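Local coordinates for protein histidine--tRNA ligase (Staphylococcus aureus, PDB 1QE0) that catalyses the ATP-dependent attachment of L-histidine to tRNA(His), as a homodimeric class II aminoacyl-tRNA synthetase, at residues E142-V147 with A240-L245; H92-N97 with I102-N107; P221-F226 with N254-L259; A84-Y89 with N290-L295. All coordinates share one frame; numbering follows the deposited sequence.

Interaction 1. Residues E142-V147 with A240-L245; sequences EVLAMV and AYLDDL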
loop_
_atom_site.group_PDB
_atom_site.type_symbol
_atom_site.label_atom_id
_atom_site.label_comp_id
_atom_site.label_asym_id
_atom_site.label_seq_id
_atom_site.Cartn_x
_atom_site.Cartn_y
_atom_site.Cartn_z
ATOM N N GLU A 142 10.420 -19.414 -8.670
ATOM C CA GLU A 142 10.387 -18.406 -7.601
ATOM C C GLU A 142 9.072 -17.640 -7.556
ATOM O O GLU A 142 8.558 -17.377 -6.450
ATOM C CB GLU A 142 11.521 -17.397 -7.731
ATOM C CG GLU A 142 11.444 -16.287 -6.707
ATOM C CD GLU A 142 12.424 -15.178 -6.997
ATOM O OE1 GLU A 142 12.027 -14.227 -7.707
ATOM O OE2 GLU A 142 13.580 -15.256 -6.520
ATOM N N VAL A 143 8.532 -17.275 -8.732
ATOM C CA VAL A 143 7.283 -16.558 -8.723
ATOM C C VAL A 143 6.120 -17.456 -8.412
ATOM O O VAL A 143 5.140 -16.986 -7.834
ATOM C CB VAL A 143 6.996 -15.724 -9.965
ATOM C CG1 VAL A 143 8.271 -15.209 -10.607
ATOM C CG2 VAL A 143 6.096 -16.430 -10.892
ATOM N N LEU A 144 6.228 -18.754 -8.730
ATOM C CA LEU A 144 5.119 -19.701 -8.441
ATOM C C LEU A 144 5.097 -20.083 -6.980
ATOM O O LEU A 144 4.037 -20.235 -6.398
ATOM C CB LEU A 144 5.192 -20.971 -9.269
ATOM C CG LEU A 144 4.951 -20.778 -10.757
ATOM C CD1 LEU A 144 5.318 -22.066 -11.448
ATOM C CD2 LEU A 144 3.538 -20.372 -11.046
ATOM N N ALA A 145 6.268 -20.262 -6.396
ATOM C CA ALA A 145 6.377 -20.581 -4.993
ATOM C C ALA A 145 5.832 -19.367 -4.214
ATOM O O ALA A 145 5.171 -19.520 -3.173
ATOM C CB ALA A 145 7.816 -20.815 -4.654
ATOM N N MET A 146 6.083 -18.164 -4.747
ATOM C CA MET A 146 5.631 -16.908 -4.135
ATOM C C MET A 146 4.099 -16.770 -4.164
ATOM O O MET A 146 3.477 -16.522 -3.120
ATOM C CB MET A 146 6.275 -15.703 -4.852
ATOM C CG MET A 146 5.853 -14.338 -4.317
ATOM S SD MET A 146 6.169 -13.003 -5.501
ATOM C CE MET A 146 7.836 -12.807 -5.306
ATOM N N VAL A 147 3.494 -16.931 -5.350
ATOM C CA VAL A 147 2.052 -16.791 -5.476
ATOM C C VAL A 147 1.393 -17.778 -4.520
ATOM O O VAL A 147 0.328 -17.503 -3.990
ATOM C CB VAL A 147 1.561 -16.933 -6.946
ATOM C CG1 VAL A 147 1.936 -18.259 -7.504
ATOM C CG2 VAL A 147 0.056 -16.758 -7.031
ATOM N N ALA A 240 9.771 -29.540 -12.352
ATOM C CA ALA A 240 10.762 -30.263 -11.577
ATOM C C ALA A 240 10.898 -29.490 -10.288
ATOM O O ALA A 240 10.737 -30.038 -9.199
ATOM C CB ALA A 240 12.073 -30.268 -12.284
ATOM N N TYR A 241 11.141 -28.193 -10.433
ATOM C CA TYR A 241 11.304 -27.297 -9.299
ATOM C C TYR A 241 10.119 -27.319 -8.361
ATOM O O TYR A 241 10.288 -27.340 -7.138
ATOM C CB TYR A 241 11.554 -25.884 -9.799
ATOM C CG TYR A 241 12.987 -25.693 -10.213
ATOM C CD1 TYR A 241 14.012 -26.134 -9.388
ATOM C CD2 TYR A 241 13.321 -25.016 -11.380
ATOM C CE1 TYR A 241 15.323 -25.897 -9.698
ATOM C CE2 TYR A 241 14.652 -24.777 -11.701
ATOM C CZ TYR A 241 15.641 -25.223 -10.835
ATOM O OH TYR A 241 16.974 -24.973 -11.050
ATOM N N LEU A 242 8.917 -27.292 -8.934
ATOM C CA LEU A 242 7.698 -27.348 -8.137
ATOM C C LEU A 242 7.726 -28.637 -7.343
ATOM O O LEU A 242 7.445 -28.641 -6.160
ATOM C CB LEU A 242 6.459 -27.299 -9.030
ATOM C CG LEU A 242 5.848 -25.904 -9.238
ATOM C CD1 LEU A 242 6.842 -24.800 -8.765
ATOM C CD2 LEU A 242 5.375 -25.748 -10.716
ATOM N N ASP A 243 8.148 -29.723 -7.963
ATOM C CA ASP A 243 8.207 -30.978 -7.246
ATOM C C ASP A 243 9.236 -30.861 -6.139
ATOM O O ASP A 243 8.974 -31.246 -5.010
ATOM C CB ASP A 243 8.529 -32.134 -8.187
ATOM C CG ASP A 243 7.477 -32.301 -9.298
ATOM O OD1 ASP A 243 7.837 -32.679 -10.444
ATOM O OD2 ASP A 243 6.284 -32.044 -9.032
ATOM N N ASP A 244 10.387 -30.271 -6.451
ATOM C CA ASP A 244 11.473 -30.064 -5.474
ATOM C C ASP A 244 10.943 -29.354 -4.241
ATOM O O ASP A 244 11.106 -29.822 -3.121
ATOM C CB ASP A 244 12.526 -29.119 -6.041
ATOM C CG ASP A 244 13.522 -29.791 -6.947
ATOM O OD1 ASP A 244 13.119 -30.327 -8.009
ATOM O OD2 ASP A 244 14.736 -29.700 -6.640
ATOM N N LEU A 245 10.405 -28.155 -4.467
ATOM C CA LEU A 245 9.863 -27.312 -3.407
ATOM C C LEU A 245 8.609 -27.923 -2.783
ATOM O O LEU A 245 8.044 -27.361 -1.841
ATOM C CB LEU A 245 9.522 -25.919 -3.959
ATOM C CG LEU A 245 10.530 -25.229 -4.855
ATOM C CD1 LEU A 245 9.877 -24.103 -5.610
ATOM C CD2 LEU A 245 11.650 -24.713 -4.031
#
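Leu144 reaches from one helix to Leu242 of another, and its side chain can be followed outward atom by atom. CB lies 4.2 Å from Leu242 CD1. With CG anti to the carbonyl carbon (chi1 -68°), the chain first runs alongside the partner, and only CD1 turns toward the second helix. This methyl does most of the touching: it is 3.8 Å from Leu242 CD2 and 4.1 Å from Leu242 CD1, so one methyl meets both prongs of the opposing fork. The two leucine side chains cross at about a right angle, each offering branched hydrocarbon to the other. One residue further on, Ala145 brings only a methyl, and this short side chain suits the place where the backbones come nearest, with Ala145 CA 7.6 Å from Leu242 CA. Its CB meets Leu245 CD1 at 4.0 Å. No hydrogen bond joins the segments, and the contact rests on apolar packing alone. Polar work is done elsewhere on helix 137-153, where Glu142 OE2 forms salt bridges with Lys103 and with Arg353 of the second subunit. The leucine and alanine contact thus ties helix 137-153 to helix 231-245, with Phe267 of strand 265-272 packed against Leu144 and Ile247, in the loop after the second helix, against Ala145.

Interaction 2. Residues H92-N97 with I102-N107; sequences HKMQGN and IKLYYN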
loop_
_atom_site.group_PDB
_atom_site.type_symbol
_atom_site.label_atom_id
_atom_site.label_comp_id
_atom_site.label_asym_id
_atom_site.label_seq_id
_atom_site.Cartn_x
_atom_site.Cartn_y
_atom_site.Cartn_z
ATOM N N HIS A 92 12.978 4.671 -17.794
ATOM C CA HIS A 92 14.108 4.814 -16.886
ATOM C C HIS A 92 15.291 3.971 -17.299
ATOM O O HIS A 92 16.227 3.764 -16.523
ATOM C CB HIS A 92 13.716 4.493 -15.449
ATOM C CG HIS A 92 12.703 5.432 -14.884
ATOM N ND1 HIS A 92 11.356 5.128 -14.834
ATOM C CD2 HIS A 92 12.827 6.683 -14.382
ATOM C CE1 HIS A 92 10.697 6.157 -14.332
ATOM N NE2 HIS A 92 11.566 7.112 -14.049
ATOM N N LYS A 93 15.223 3.444 -18.508
ATOM C CA LYS A 93 16.312 2.638 -19.022
ATOM C C LYS A 93 16.817 1.611 -17.988
ATOM O O LYS A 93 18.017 1.526 -17.695
ATOM C CB LYS A 93 17.420 3.587 -19.485
ATOM C CG LYS A 93 16.927 4.548 -20.570
ATOM C CD LYS A 93 17.949 5.629 -20.892
ATOM C CE LYS A 93 17.900 6.059 -22.369
ATOM N NZ LYS A 93 16.575 6.589 -22.804
ATOM N N MET A 94 15.896 0.782 -17.497
ATOM C CA MET A 94 16.227 -0.226 -16.488
ATOM C C MET A 94 16.980 -1.419 -17.065
ATOM O O MET A 94 17.695 -2.127 -16.353
ATOM C CB MET A 94 14.960 -0.690 -15.760
ATOM C CG MET A 94 14.259 0.420 -15.010
ATOM S SD MET A 94 12.851 -0.084 -14.067
ATOM C CE MET A 94 12.365 1.475 -13.407
ATOM N N GLN A 95 16.857 -1.604 -18.374
ATOM C CA GLN A 95 17.527 -2.703 -19.049
ATOM C C GLN A 95 19.010 -2.599 -18.841
ATOM O O GLN A 95 19.720 -3.578 -18.886
ATOM C CB GLN A 95 17.234 -2.688 -20.550
ATOM C CG GLN A 95 17.475 -1.350 -21.246
ATOM C CD GLN A 95 16.295 -0.368 -21.169
ATOM O OE1 GLN A 95 16.373 0.710 -21.676
ATOM N NE2 GLN A 95 15.237 -0.734 -20.518
ATOM N N GLY A 96 19.480 -1.397 -18.600
ATOM C CA GLY A 96 20.896 -1.223 -18.415
ATOM C C GLY A 96 21.297 -1.267 -16.968
ATOM O O GLY A 96 22.432 -0.962 -16.614
ATOM N N ASN A 97 20.360 -1.603 -16.106
ATOM C CA ASN A 97 20.676 -1.674 -14.700
ATOM C C ASN A 97 21.660 -2.787 -14.405
ATOM O O ASN A 97 21.552 -3.888 -14.931
ATOM C CB ASN A 97 19.413 -1.937 -13.920
ATOM C CG ASN A 97 19.127 -0.852 -12.958
ATOM O OD1 ASN A 97 18.217 -0.026 -13.171
ATOM N ND2 ASN A 97 19.953 -0.777 -11.912
ATOM N N ILE A 102 15.091 -7.363 -13.124
ATOM C CA ILE A 102 14.390 -6.293 -12.431
ATOM C C ILE A 102 13.157 -6.949 -11.786
ATOM O O ILE A 102 12.261 -7.438 -12.479
ATOM C CB ILE A 102 13.937 -5.221 -13.397
ATOM C CG1 ILE A 102 15.139 -4.531 -13.999
ATOM C CG2 ILE A 102 13.077 -4.269 -12.688
ATOM C CD1 ILE A 102 16.239 -4.372 -12.990
ATOM N N LYS A 103 13.194 -7.076 -10.467
ATOM C CA LYS A 103 12.125 -7.688 -9.703
ATOM C C LYS A 103 11.327 -6.583 -9.031
ATOM O O LYS A 103 11.744 -6.094 -7.979
ATOM C CB LYS A 103 12.766 -8.580 -8.665
ATOM C CG LYS A 103 13.473 -9.774 -9.288
ATOM C CD LYS A 103 14.339 -10.519 -8.297
ATOM C CE LYS A 103 13.599 -11.587 -7.564
ATOM N NZ LYS A 103 14.607 -12.423 -6.858
ATOM N N LEU A 104 10.185 -6.208 -9.610
ATOM C CA LEU A 104 9.342 -5.115 -9.103
ATOM C C LEU A 104 7.906 -5.536 -8.746
ATOM O O LEU A 104 7.352 -6.447 -9.373
ATOM C CB LEU A 104 9.209 -4.062 -10.201
ATOM C CG LEU A 104 10.350 -3.235 -10.796
ATOM C CD1 LEU A 104 9.847 -2.562 -12.081
ATOM C CD2 LEU A 104 10.850 -2.211 -9.823
ATOM N N TYR A 105 7.283 -4.834 -7.802
ATOM C CA TYR A 105 5.902 -5.117 -7.429
ATOM C C TYR A 105 5.128 -3.834 -7.240
ATOM O O TYR A 105 5.716 -2.757 -7.067
ATOM C CB TYR A 105 5.802 -5.975 -6.164
ATOM C CG TYR A 105 5.879 -5.267 -4.826
ATOM C CD1 TYR A 105 4.750 -4.754 -4.203
ATOM C CD2 TYR A 105 7.078 -5.180 -4.157
ATOM C CE1 TYR A 105 4.829 -4.185 -2.949
ATOM C CE2 TYR A 105 7.172 -4.605 -2.907
ATOM C CZ TYR A 105 6.061 -4.116 -2.307
ATOM O OH TYR A 105 6.221 -3.572 -1.051
ATOM N N TYR A 106 3.805 -3.933 -7.318
ATOM C CA TYR A 106 2.960 -2.760 -7.155
ATOM C C TYR A 106 1.709 -3.144 -6.426
ATOM O O TYR A 106 1.478 -4.316 -6.174
ATOM C CB TYR A 106 2.636 -2.139 -8.503
ATOM C CG TYR A 106 1.927 -3.043 -9.446
ATOM C CD1 TYR A 106 2.603 -3.633 -10.510
ATOM C CD2 TYR A 106 0.582 -3.336 -9.269
ATOM C CE1 TYR A 106 1.952 -4.504 -11.373
ATOM C CE2 TYR A 106 -0.084 -4.209 -10.125
ATOM C CZ TYR A 106 0.603 -4.792 -11.167
ATOM O OH TYR A 106 -0.060 -5.679 -11.977
ATOM N N ASN A 107 0.911 -2.154 -6.070
ATOM C CA ASN A 107 -0.340 -2.382 -5.349
ATOM C C ASN A 107 -1.109 -1.050 -5.342
ATOM O O ASN A 107 -0.654 -0.088 -4.727
ATOM C CB ASN A 107 -0.014 -2.809 -3.910
ATOM C CG ASN A 107 -1.253 -3.188 -3.095
ATOM O OD1 ASN A 107 -2.383 -2.846 -3.421
ATOM N ND2 ASN A 107 -1.026 -3.896 -2.018
#
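Met94 and Ile102 face each other where the chain turns from helix 82-91 into strand 102-111, the first strand of the antiparallel hairpin that forms motif 2 of class II synthetases. The turn begins with a Schellman motif. Lys93, with its positive phi of 46°, is the C-prime residue, Met94 N pairs with Tyr89 O, and Lys93 N with Ile90 O. This reversal swings Met94 back toward the strand.

Backbone hydrogen bonding then shapes the loop itself: Asn97 N donates to Met94 O at 2.7 Å, closing a tight turn that places Met94 and Asn97 together over Ile102. No hydrogen bond crosses between the segments.

Apolar packing makes the contact. Met94 CB lies 4.2 Å from Ile102 CG1, while its long, unbranched chain, extended at CG and SD (chi2 -176°, chi3 -179°), runs on to the next inward-facing residue of the strand. Alternation along a strand explains the choice of partners: Ile102 and Leu104 point toward the loop, and Lys103 between them points elsewhere. Leucine and isoleucine suit these buried places, and flexible methionine can serve both. Tyr89 of the helix also packs on Met94. Asn97 adds its aliphatic part alone, with CB 4.1 Å from Ile102 CD1, the tip of the isoleucine's longer branch. The far end of the methionine contact is Met94 SD, 4.4 Å from Leu104 CD1.

Interaction 3. Residues P221-F226 with N254-L259; sequences PRITDF and NLVRGL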
loop_
_atom_site.group_PDB
_atom_site.type_symbol
_atom_site.label_atom_id
_atom_site.label_comp_id
_atom_site.label_asym_id
_atom_site.label_seq_id
_atom_site.Cartn_x
_atom_site.Cartn_y
_atom_site.Cartn_z
ATOM N N PRO A 221 -5.994 -27.874 -33.982
ATOM C CA PRO A 221 -4.781 -28.127 -33.192
ATOM C C PRO A 221 -4.685 -27.404 -31.854
ATOM O O PRO A 221 -5.284 -26.355 -31.665
ATOM C CB PRO A 221 -3.642 -27.730 -34.150
ATOM C CG PRO A 221 -4.259 -26.702 -35.011
ATOM C CD PRO A 221 -5.624 -27.323 -35.296
ATOM N N ARG A 222 -3.962 -28.013 -30.923
ATOM C CA ARG A 222 -3.762 -27.456 -29.597
ATOM C C ARG A 222 -2.309 -26.983 -29.519
ATOM O O ARG A 222 -1.390 -27.663 -30.001
ATOM C CB ARG A 222 -4.058 -28.514 -28.524
ATOM C CG ARG A 222 -5.512 -28.991 -28.500
ATOM C CD ARG A 222 -5.803 -29.962 -27.353
ATOM N NE ARG A 222 -7.110 -29.659 -26.775
ATOM C CZ ARG A 222 -8.279 -29.942 -27.348
ATOM N NH1 ARG A 222 -9.412 -29.592 -26.741
ATOM N NH2 ARG A 222 -8.319 -30.624 -28.493
ATOM N N ILE A 223 -2.108 -25.827 -28.890
ATOM C CA ILE A 223 -0.785 -25.209 -28.775
ATOM C C ILE A 223 0.213 -26.116 -28.089
ATOM O O ILE A 223 1.334 -26.301 -28.561
ATOM C CB ILE A 223 -0.872 -23.823 -28.038
ATOM C CG1 ILE A 223 -0.020 -22.761 -28.735
ATOM C CG2 ILE A 223 -0.462 -23.941 -26.588
ATOM C CD1 ILE A 223 1.365 -23.205 -29.063
ATOM N N THR A 224 -0.235 -26.745 -27.013
ATOM C CA THR A 224 0.621 -27.610 -26.223
ATOM C C THR A 224 1.124 -28.857 -26.913
ATOM O O THR A 224 1.802 -29.663 -26.317
ATOM C CB THR A 224 -0.063 -27.984 -24.931
ATOM O OG1 THR A 224 -1.138 -28.883 -25.222
ATOM C CG2 THR A 224 -0.621 -26.716 -24.265
ATOM N N ASP A 225 0.778 -29.031 -28.171
ATOM C CA ASP A 225 1.249 -30.192 -28.902
ATOM C C ASP A 225 2.348 -29.724 -29.844
ATOM O O ASP A 225 2.801 -30.465 -30.716
ATOM C CB ASP A 225 0.094 -30.818 -29.684
ATOM C CG ASP A 225 -0.786 -31.721 -28.815
ATOM O OD1 ASP A 225 -1.226 -31.280 -27.728
ATOM O OD2 ASP A 225 -1.039 -32.882 -29.217
ATOM N N PHE A 226 2.734 -28.458 -29.686
ATOM C CA PHE A 226 3.755 -27.841 -30.509
ATOM C C PHE A 226 4.969 -27.356 -29.738
ATOM O O PHE A 226 5.790 -26.605 -30.262
ATOM C CB PHE A 226 3.140 -26.696 -31.307
ATOM C CG PHE A 226 2.227 -27.163 -32.372
ATOM C CD1 PHE A 226 2.676 -27.273 -33.670
ATOM C CD2 PHE A 226 0.951 -27.607 -32.060
ATOM C CE1 PHE A 226 1.876 -27.833 -34.647
ATOM C CE2 PHE A 226 0.143 -28.166 -33.028
ATOM C CZ PHE A 226 0.614 -28.282 -34.331
ATOM N N ASN A 254 -5.400 -26.740 -21.469
ATOM C CA ASN A 254 -6.269 -25.708 -22.029
ATOM C C ASN A 254 -6.120 -24.326 -21.404
ATOM O O ASN A 254 -6.876 -23.398 -21.735
ATOM C CB ASN A 254 -7.727 -26.163 -21.914
ATOM C CG ASN A 254 -7.930 -27.583 -22.410
ATOM O OD1 ASN A 254 -8.160 -28.517 -21.616
ATOM N ND2 ASN A 254 -7.771 -27.767 -23.712
ATOM N N LEU A 255 -5.165 -24.192 -20.492
ATOM C CA LEU A 255 -4.925 -22.928 -19.830
ATOM C C LEU A 255 -3.862 -22.291 -20.669
ATOM O O LEU A 255 -2.672 -22.469 -20.422
ATOM C CB LEU A 255 -4.427 -23.125 -18.395
ATOM C CG LEU A 255 -3.864 -21.884 -17.693
ATOM C CD1 LEU A 255 -4.851 -20.743 -17.678
ATOM C CD2 LEU A 255 -3.479 -22.287 -16.313
ATOM N N VAL A 256 -4.302 -21.571 -21.690
ATOM C CA VAL A 256 -3.384 -20.902 -22.584
ATOM C C VAL A 256 -3.801 -19.459 -22.724
ATOM O O VAL A 256 -4.853 -19.064 -22.232
ATOM C CB VAL A 256 -3.397 -21.555 -23.972
ATOM C CG1 VAL A 256 -3.271 -23.068 -23.841
ATOM C CG2 VAL A 256 -4.665 -21.175 -24.728
ATOM N N ARG A 257 -2.967 -18.688 -23.411
ATOM C CA ARG A 257 -3.217 -17.276 -23.666
ATOM C C ARG A 257 -2.885 -16.974 -25.125
ATOM O O ARG A 257 -1.824 -17.352 -25.631
ATOM C CB ARG A 257 -2.391 -16.412 -22.717
ATOM C CG ARG A 257 -2.821 -16.520 -21.262
ATOM C CD ARG A 257 -1.658 -16.358 -20.291
ATOM N NE ARG A 257 -2.084 -16.703 -18.941
ATOM C CZ ARG A 257 -2.037 -15.885 -17.899
ATOM N NH1 ARG A 257 -1.560 -14.651 -18.042
ATOM N NH2 ARG A 257 -2.505 -16.297 -16.727
ATOM N N GLY A 258 -3.843 -16.341 -25.796
ATOM C CA GLY A 258 -3.709 -15.999 -27.199
ATOM C C GLY A 258 -2.668 -14.959 -27.557
ATOM O O GLY A 258 -2.061 -15.055 -28.628
ATOM N N LEU A 259 -2.473 -13.963 -26.690
ATOM C CA LEU A 259 -1.512 -12.892 -26.936
ATOM C C LEU A 259 -0.144 -13.455 -27.279
ATOM O O LEU A 259 0.548 -13.978 -26.417
ATOM C CB LEU A 259 -1.446 -11.967 -25.729
ATOM C CG LEU A 259 -2.626 -10.997 -25.595
ATOM C CD1 LEU A 259 -2.832 -10.238 -26.908
ATOM C CD2 LEU A 259 -3.885 -11.746 -25.208
#
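Arg222 and Ile223 run beside Asn254 and Val256 with CA atoms 8.2 Å and 8.0 Å apart, too far for backbone pairing, so side chains must bridge the gap. Ile223 begins a short 3-10 segment, closed by the bond from Phe226 N to Ile223 O, 2.8 Å. On the other side, Leu255 is the centre of an inverse gamma turn and points away, while Val256 points toward Ile223. Their meeting is a methyl contact, Ile223 CG2 to Val256 CG1 at 4.0 Å, and these beta-branched side chains offer a methyl close to the backbone.

Residues 255-259, Leu-Val-Arg-Gly-Leu, open a signature motif of histidyl-tRNA synthetases, histidine A, and both segments lie in the long connection between motifs 2 and 3 of the class II fold. Nearer the solvent the chemistry changes. Asn254 ND2 sits at the guanidinium edge of Arg222, in its plane, 3.7 Å from NE and 3.9 Å from NH1. The amide is turned 79° from the guanidinium, and nitrogen faces nitrogen with no hydrogen bond between them; a flexible arginine and a polar asparagine both suit an exposed position. Val166 and Met203 pack on both Ile223 and Val256, and Tyr175 of helix 169-183 meets the Phe226 ring edge-to-face.

Interaction 4. Residues A84-Y89 with N290-L295; sequences AVVRSY and NGLLEL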
loop_
_atom_site.group_PDB
_atom_site.type_symbol
_atom_site.label_atom_id
_atom_site.label_comp_id
_atom_site.label_asym_id
_atom_site.label_seq_id
_atom_site.Cartn_x
_atom_site.Cartn_y
_atom_site.Cartn_z
ATOM N N ALA A 84 2.238 -0.008 -17.402
ATOM C CA ALA A 84 2.879 1.117 -16.711
ATOM C C ALA A 84 4.200 0.682 -16.084
ATOM O O ALA A 84 5.160 1.437 -16.093
ATOM C CB ALA A 84 1.984 1.693 -15.692
ATOM N N VAL A 85 4.278 -0.534 -15.551
ATOM C CA VAL A 85 5.564 -0.962 -15.022
ATOM C C VAL A 85 6.514 -1.019 -16.228
ATOM O O VAL A 85 7.644 -0.569 -16.142
ATOM C CB VAL A 85 5.500 -2.331 -14.295
ATOM C CG1 VAL A 85 6.908 -2.854 -14.003
ATOM C CG2 VAL A 85 4.789 -2.179 -12.978
ATOM N N VAL A 86 6.035 -1.493 -17.374
ATOM C CA VAL A 86 6.873 -1.563 -18.573
ATOM C C VAL A 86 7.219 -0.163 -19.093
ATOM O O VAL A 86 8.361 0.117 -19.470
ATOM C CB VAL A 86 6.207 -2.430 -19.674
ATOM C CG1 VAL A 86 6.853 -2.215 -21.029
ATOM C CG2 VAL A 86 6.282 -3.888 -19.260
ATOM N N ARG A 87 6.249 0.739 -19.076
ATOM C CA ARG A 87 6.486 2.100 -19.543
ATOM C C ARG A 87 7.538 2.782 -18.650
ATOM O O ARG A 87 8.349 3.576 -19.128
ATOM C CB ARG A 87 5.176 2.892 -19.575
ATOM C CG ARG A 87 5.306 4.221 -20.253
ATOM C CD ARG A 87 5.039 5.351 -19.293
ATOM N NE ARG A 87 6.066 5.484 -18.265
ATOM C CZ ARG A 87 5.795 5.692 -16.977
ATOM N NH1 ARG A 87 4.534 5.788 -16.572
ATOM N NH2 ARG A 87 6.772 5.827 -16.093
ATOM N N SER A 88 7.545 2.455 -17.362
ATOM C CA SER A 88 8.528 3.030 -16.456
ATOM C C SER A 88 9.896 2.385 -16.653
ATOM O O SER A 88 10.926 3.053 -16.555
ATOM C CB SER A 88 8.092 2.859 -15.012
ATOM O OG SER A 88 9.040 3.494 -14.168
ATOM N N TYR A 89 9.891 1.067 -16.830
ATOM C CA TYR A 89 11.091 0.270 -17.042
ATOM C C TYR A 89 11.801 0.809 -18.279
ATOM O O TYR A 89 13.015 1.023 -18.278
ATOM C CB TYR A 89 10.693 -1.207 -17.218
ATOM C CG TYR A 89 11.781 -2.143 -17.668
ATOM C CD1 TYR A 89 12.367 -3.035 -16.783
ATOM C CD2 TYR A 89 12.212 -2.158 -18.993
ATOM C CE1 TYR A 89 13.345 -3.909 -17.193
ATOM C CE2 TYR A 89 13.209 -3.046 -19.422
ATOM C CZ TYR A 89 13.764 -3.909 -18.510
ATOM O OH TYR A 89 14.769 -4.756 -18.902
ATOM N N ASN A 290 7.297 -12.737 -23.990
ATOM C CA ASN A 290 8.421 -12.245 -24.783
ATOM C C ASN A 290 7.842 -11.549 -25.997
ATOM O O ASN A 290 7.424 -12.183 -26.944
ATOM C CB ASN A 290 9.447 -13.300 -25.203
ATOM C CG ASN A 290 10.729 -12.653 -25.810
ATOM O OD1 ASN A 290 11.838 -12.815 -25.285
ATOM N ND2 ASN A 290 10.561 -11.880 -26.891
ATOM N N GLY A 291 7.827 -10.226 -25.941
ATOM C CA GLY A 291 7.271 -9.428 -27.011
ATOM C C GLY A 291 6.491 -8.242 -26.463
ATOM O O GLY A 291 6.182 -7.318 -27.207
ATOM N N LEU A 292 6.166 -8.272 -25.169
ATOM C CA LEU A 292 5.425 -7.209 -24.517
ATOM C C LEU A 292 6.205 -5.901 -24.558
ATOM O O LEU A 292 5.720 -4.894 -25.086
ATOM C CB LEU A 292 5.135 -7.622 -23.072
ATOM C CG LEU A 292 4.496 -6.643 -22.082
ATOM C CD1 LEU A 292 3.198 -6.063 -22.629
ATOM C CD2 LEU A 292 4.237 -7.370 -20.784
ATOM N N LEU A 293 7.446 -5.943 -24.083
ATOM C CA LEU A 293 8.301 -4.764 -24.033
ATOM C C LEU A 293 8.459 -4.021 -25.370
ATOM O O LEU A 293 8.467 -2.794 -25.415
ATOM C CB LEU A 293 9.671 -5.163 -23.486
ATOM C CG LEU A 293 9.976 -5.311 -21.989
ATOM C CD1 LEU A 293 10.364 -3.968 -21.387
ATOM C CD2 LEU A 293 8.815 -5.937 -21.261
ATOM N N GLU A 294 8.529 -4.777 -26.456
ATOM C CA GLU A 294 8.708 -4.235 -27.797
ATOM C C GLU A 294 7.452 -3.548 -28.319
ATOM O O GLU A 294 7.529 -2.620 -29.112
ATOM C CB GLU A 294 9.143 -5.350 -28.727
ATOM C CG GLU A 294 9.639 -6.569 -27.967
ATOM C CD GLU A 294 10.427 -7.500 -28.831
ATOM O OE1 GLU A 294 9.893 -8.532 -29.293
ATOM O OE2 GLU A 294 11.594 -7.179 -29.067
ATOM N N LEU A 295 6.291 -4.006 -27.891
ATOM C CA LEU A 295 5.066 -3.356 -28.301
ATOM C C LEU A 295 5.044 -2.000 -27.582
ATOM O O LEU A 295 4.445 -1.049 -28.060
ATOM C CB LEU A 295 3.842 -4.186 -27.913
ATOM C CG LEU A 295 3.786 -5.598 -28.490
ATOM C CD1 LEU A 295 2.496 -6.232 -28.152
ATOM C CD2 LEU A 295 3.935 -5.578 -29.967
#
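Tyr89 N donates to Val85 O at 2.9 Å, a regular helical bond within helix 82-91. That winding sets Tyr89 one turn beyond Val86, and the two side chains together receive Leu293. CG of Tyr89 points anti to its own amide nitrogen (chi1 170°), which extends the ring toward the opposite helix. Leu293 CD1 comes obliquely to the ring, 3.5 Å from Tyr89 CD2 and 3.6 Å from Tyr89 CE2, with the two side chains at about a right angle. The other branch of the leucine goes to the valine: Leu293 CD2 is 3.8 Å from Val86 CG2. Val86 CG1 also reaches Leu293 CD1 at 3.9 Å, so CD1 is wedged between the ring and the valine, while CD2 meets the valine alone. Leu292 adds a looser touch, its CD2 4.3 Å from Val86 CG2. Branched apolar residues suit this largely buried interface, where no hydrogen bond passes between segments. Gly291, with a phi of 140°, is the N-cap of the short helix. Polar residues of helix 82-91 turn elsewhere, Arg87 and Ser88 both binding Asp10 of the second subunit. Helix 82-91 meets the short helix 292-295 through Val86 and Tyr89, and strands 102-111 and 123-132 through Val85 and Tyr89.

Overall arrangement
All four contacts belong to the catalytic part of the synthetase, and none has a hydrogen bond between its segments. Interactions 1, 2 and 4 are largely buried and apolar; interaction 3 lies nearer the surface, where a methyl contact is joined by an arginine and an asparagine. Interactions 2 and 4 are neighbours, with centres about 10 Å apart, and meet at helix 82-91: interaction 4 packs the helix itself against helix 292-295, and interaction 2 fastens the loop that follows it to strand 102-111. That strand's Lys103 also links interaction 2 to interaction 1. These three contacts touch the second subunit, whereas interaction 3, joining two loops, does not.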